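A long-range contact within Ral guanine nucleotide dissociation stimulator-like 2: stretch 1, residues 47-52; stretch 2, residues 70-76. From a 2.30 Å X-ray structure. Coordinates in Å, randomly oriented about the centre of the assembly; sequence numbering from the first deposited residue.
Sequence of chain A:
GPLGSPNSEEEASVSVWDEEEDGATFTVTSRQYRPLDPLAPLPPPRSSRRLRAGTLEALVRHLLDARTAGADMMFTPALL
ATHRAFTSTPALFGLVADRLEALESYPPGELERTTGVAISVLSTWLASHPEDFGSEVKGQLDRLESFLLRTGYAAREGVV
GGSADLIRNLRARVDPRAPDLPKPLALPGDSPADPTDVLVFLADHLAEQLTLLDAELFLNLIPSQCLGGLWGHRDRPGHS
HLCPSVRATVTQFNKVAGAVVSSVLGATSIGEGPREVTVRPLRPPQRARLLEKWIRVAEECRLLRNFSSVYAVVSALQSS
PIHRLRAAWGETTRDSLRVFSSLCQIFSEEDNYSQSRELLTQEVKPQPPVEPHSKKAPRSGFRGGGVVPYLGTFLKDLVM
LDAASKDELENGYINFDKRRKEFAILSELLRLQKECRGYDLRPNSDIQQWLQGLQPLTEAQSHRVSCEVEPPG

Stretch 1 (47-52) SSRRLR
Stretch 2, residues 70-76: GADMMFT

An extended strand, residues 47-52, is met by the end of a helix and the turn that follows it, residues 70-76, in a small contact held by two backbone amides of the strand and lined at one end by an apolar pair. About 326 Å² is buried in total, and the closest contacting residues in sequence are 21 positions apart.

Stretch 1 is strand throughout, S48 to L51 running through phi/psi values of -144/139, -123/100, -110/131 and -66/129. In stretch 2, G70 (-90/-31) and A71 (-100/-14) finish a helix, and D72, at -153/72, is the first residue to leave helical angles. The chain turns on through M73 (-68/-25) and M74 (-79/-22), with F75 N donating to D72 O at 3.2 Å, and F75 and T76 lie in a helix that continues beyond the stretch. The register places S48 CA 4.4 Å from A71 CA and R50 CA 4.9 Å from D72 CA, so both chains advance in the same sense.

Alternate strand amides carry the polar contact. R49 N donates to A71 O at 2.9 Å, but the N-H...O angle of 127° makes this bond weak. A71 O also lies 3.3 Å from S48 CB (chi1 65°, p). Two residues on, L51 N donates to D72 OD2 at 3.0 Å and a better angle of 153°; here a carboxylate takes the place of a backbone acceptor. D72 reaches the amide with chi1 t (-170°) and chi2 near 0°, D72 CB lying 3.5 Å from R49 O.

R50 (chi1 m, chi2 t, chi3 t, chi4 97°) lays its aliphatic stem beside the same acid, with R50 CG 3.4 Å from D72 OD1. That oxygen lies at the edge of the guanidinium, near its plane, yet R50 NE remains 4.3 Å from D72 OD1. The opposite charges favour each other without forming a salt bridge. The side chain of R49, with chi1 to chi3 all t, comes near through its base, R49 CB lying 4.4 Å from A71 CB, and its end leads away.

Beyond the acid, L51 (chi1 t, -169°; chi2 151°) and F75 (chi1 t, -178°; chi2 82°) each direct CA-to-CB toward the other stretch. L51 CB meets F75 CE1 at 4.2 Å, an apolar contact between two buried residues. Near the start of both stretches, a water oxygen donates to S47 O at 3.0 Å and to G70 O at 2.6 Å, bridging two carbonyls that could not bond to each other directly.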

# COMPACT_ATOMS: atom_id res chain seq x y z
N SER A 47 19.28 9.49 23.84
CA SER A 47 20.07 8.61 22.98
C SER A 47 19.23 7.63 22.16
O SER A 47 18.07 7.37 22.47
CB SER A 47 21.13 7.86 23.79
OG SER A 47 20.54 6.90 24.65
N SER A 48 19.84 7.12 21.10
CA SER A 48 19.29 6.02 20.32
C SER A 48 20.43 5.13 19.85
O SER A 48 21.49 5.63 19.46
CB SER A 48 18.49 6.53 19.12
OG SER A 48 19.33 7.21 18.20
N ARG A 49 20.22 3.82 19.91
CA ARG A 49 21.16 2.85 19.37
C ARG A 49 20.42 1.99 18.34
O ARG A 49 19.70 1.06 18.69
CB ARG A 49 21.78 2.00 20.48
CG ARG A 49 22.83 1.00 19.99
CD ARG A 49 23.46 0.21 21.13
NE ARG A 49 24.45 -0.73 20.61
CZ ARG A 49 25.39 -1.33 21.33
NH1 ARG A 49 25.50 -1.11 22.64
NH2 ARG A 49 26.24 -2.16 20.74
N ARG A 50 20.60 2.33 17.06
CA ARG A 50 19.81 1.72 15.99
C ARG A 50 20.63 0.78 15.11
O ARG A 50 21.71 1.14 14.64
CB ARG A 50 19.15 2.80 15.13
CG ARG A 50 18.32 3.80 15.91
CD ARG A 50 17.42 4.60 15.00
NE ARG A 50 16.67 5.62 15.73
CZ ARG A 50 17.03 6.90 15.82
NH1 ARG A 50 18.15 7.33 15.23
NH2 ARG A 50 16.28 7.75 16.51
N LEU A 51 20.09 -0.42 14.89
CA LEU A 51 20.73 -1.40 14.02
C LEU A 51 20.73 -0.90 12.57
O LEU A 51 19.69 -0.49 12.05
CB LEU A 51 20.04 -2.77 14.13
CG LEU A 51 20.74 -3.98 13.48
CD1 LEU A 51 20.40 -5.28 14.20
CD2 LEU A 51 20.42 -4.09 11.99
N ARG A 52 21.90 -0.94 11.95
CA ARG A 52 22.09 -0.48 10.58
C ARG A 52 22.14 -1.65 9.60
O ARG A 52 21.55 -1.59 8.52
CB ARG A 52 23.37 0.35 10.47
CG ARG A 52 23.25 1.76 11.02
CD ARG A 52 22.70 2.71 9.97
NE ARG A 52 23.12 4.09 10.20
CZ ARG A 52 24.29 4.59 9.82
NH1 ARG A 52 25.17 3.84 9.17
NH2 ARG A 52 24.58 5.86 10.08
N GLY A 70 12.87 1.22 23.09
CA GLY A 70 13.22 2.59 23.50
C GLY A 70 14.36 3.21 22.72
O GLY A 70 14.40 4.43 22.53
N ALA A 71 15.30 2.38 22.27
CA ALA A 71 16.54 2.87 21.65
C ALA A 71 16.52 2.81 20.11
O ALA A 71 17.37 3.42 19.46
CB ALA A 71 17.74 2.11 22.20
N ASP A 72 15.56 2.07 19.56
CA ASP A 72 15.45 1.88 18.11
C ASP A 72 13.98 1.62 17.78
O ASP A 72 13.59 0.49 17.45
CB ASP A 72 16.34 0.70 17.69
CG ASP A 72 16.50 0.56 16.17
OD1 ASP A 72 15.93 1.37 15.40
OD2 ASP A 72 17.20 -0.38 15.75
N MET A 73 13.17 2.66 17.87
CA MET A 73 11.71 2.50 17.79
C MET A 73 11.15 2.07 16.43
O MET A 73 10.08 1.46 16.37
CB MET A 73 10.94 3.70 18.37
CG MET A 73 11.71 4.99 18.49
SD MET A 73 10.81 6.25 19.44
CE MET A 73 11.49 6.04 21.08
N MET A 74 11.86 2.36 15.35
CA MET A 74 11.42 1.94 14.02
C MET A 74 11.71 0.47 13.73
O MET A 74 11.05 -0.14 12.88
CB MET A 74 12.00 2.83 12.91
CG MET A 74 11.32 2.61 11.55
SD MET A 74 12.01 3.55 10.17
CE MET A 74 11.49 5.22 10.58
N PHE A 75 12.68 -0.11 14.44
CA PHE A 75 13.19 -1.44 14.10
C PHE A 75 12.13 -2.54 14.06
O PHE A 75 12.01 -3.24 13.05
CB PHE A 75 14.33 -1.86 15.02
CG PHE A 75 14.91 -3.21 14.68
CD1 PHE A 75 15.85 -3.33 13.66
CD2 PHE A 75 14.49 -4.35 15.34
CE1 PHE A 75 16.37 -4.57 13.32
CE2 PHE A 75 15.01 -5.60 15.01
CZ PHE A 75 15.95 -5.70 14.00
N THR A 76 11.40 -2.70 15.16
CA THR A 76 10.41 -3.77 15.30
C THR A 76 9.30 -3.72 14.23
O THR A 76 9.08 -4.71 13.54
CB THR A 76 9.82 -3.80 16.74
OG1 THR A 76 10.89 -3.89 17.69
CG2 THR A 76 8.87 -4.98 16.92
O HOH W 1 15.69 6.16 21.01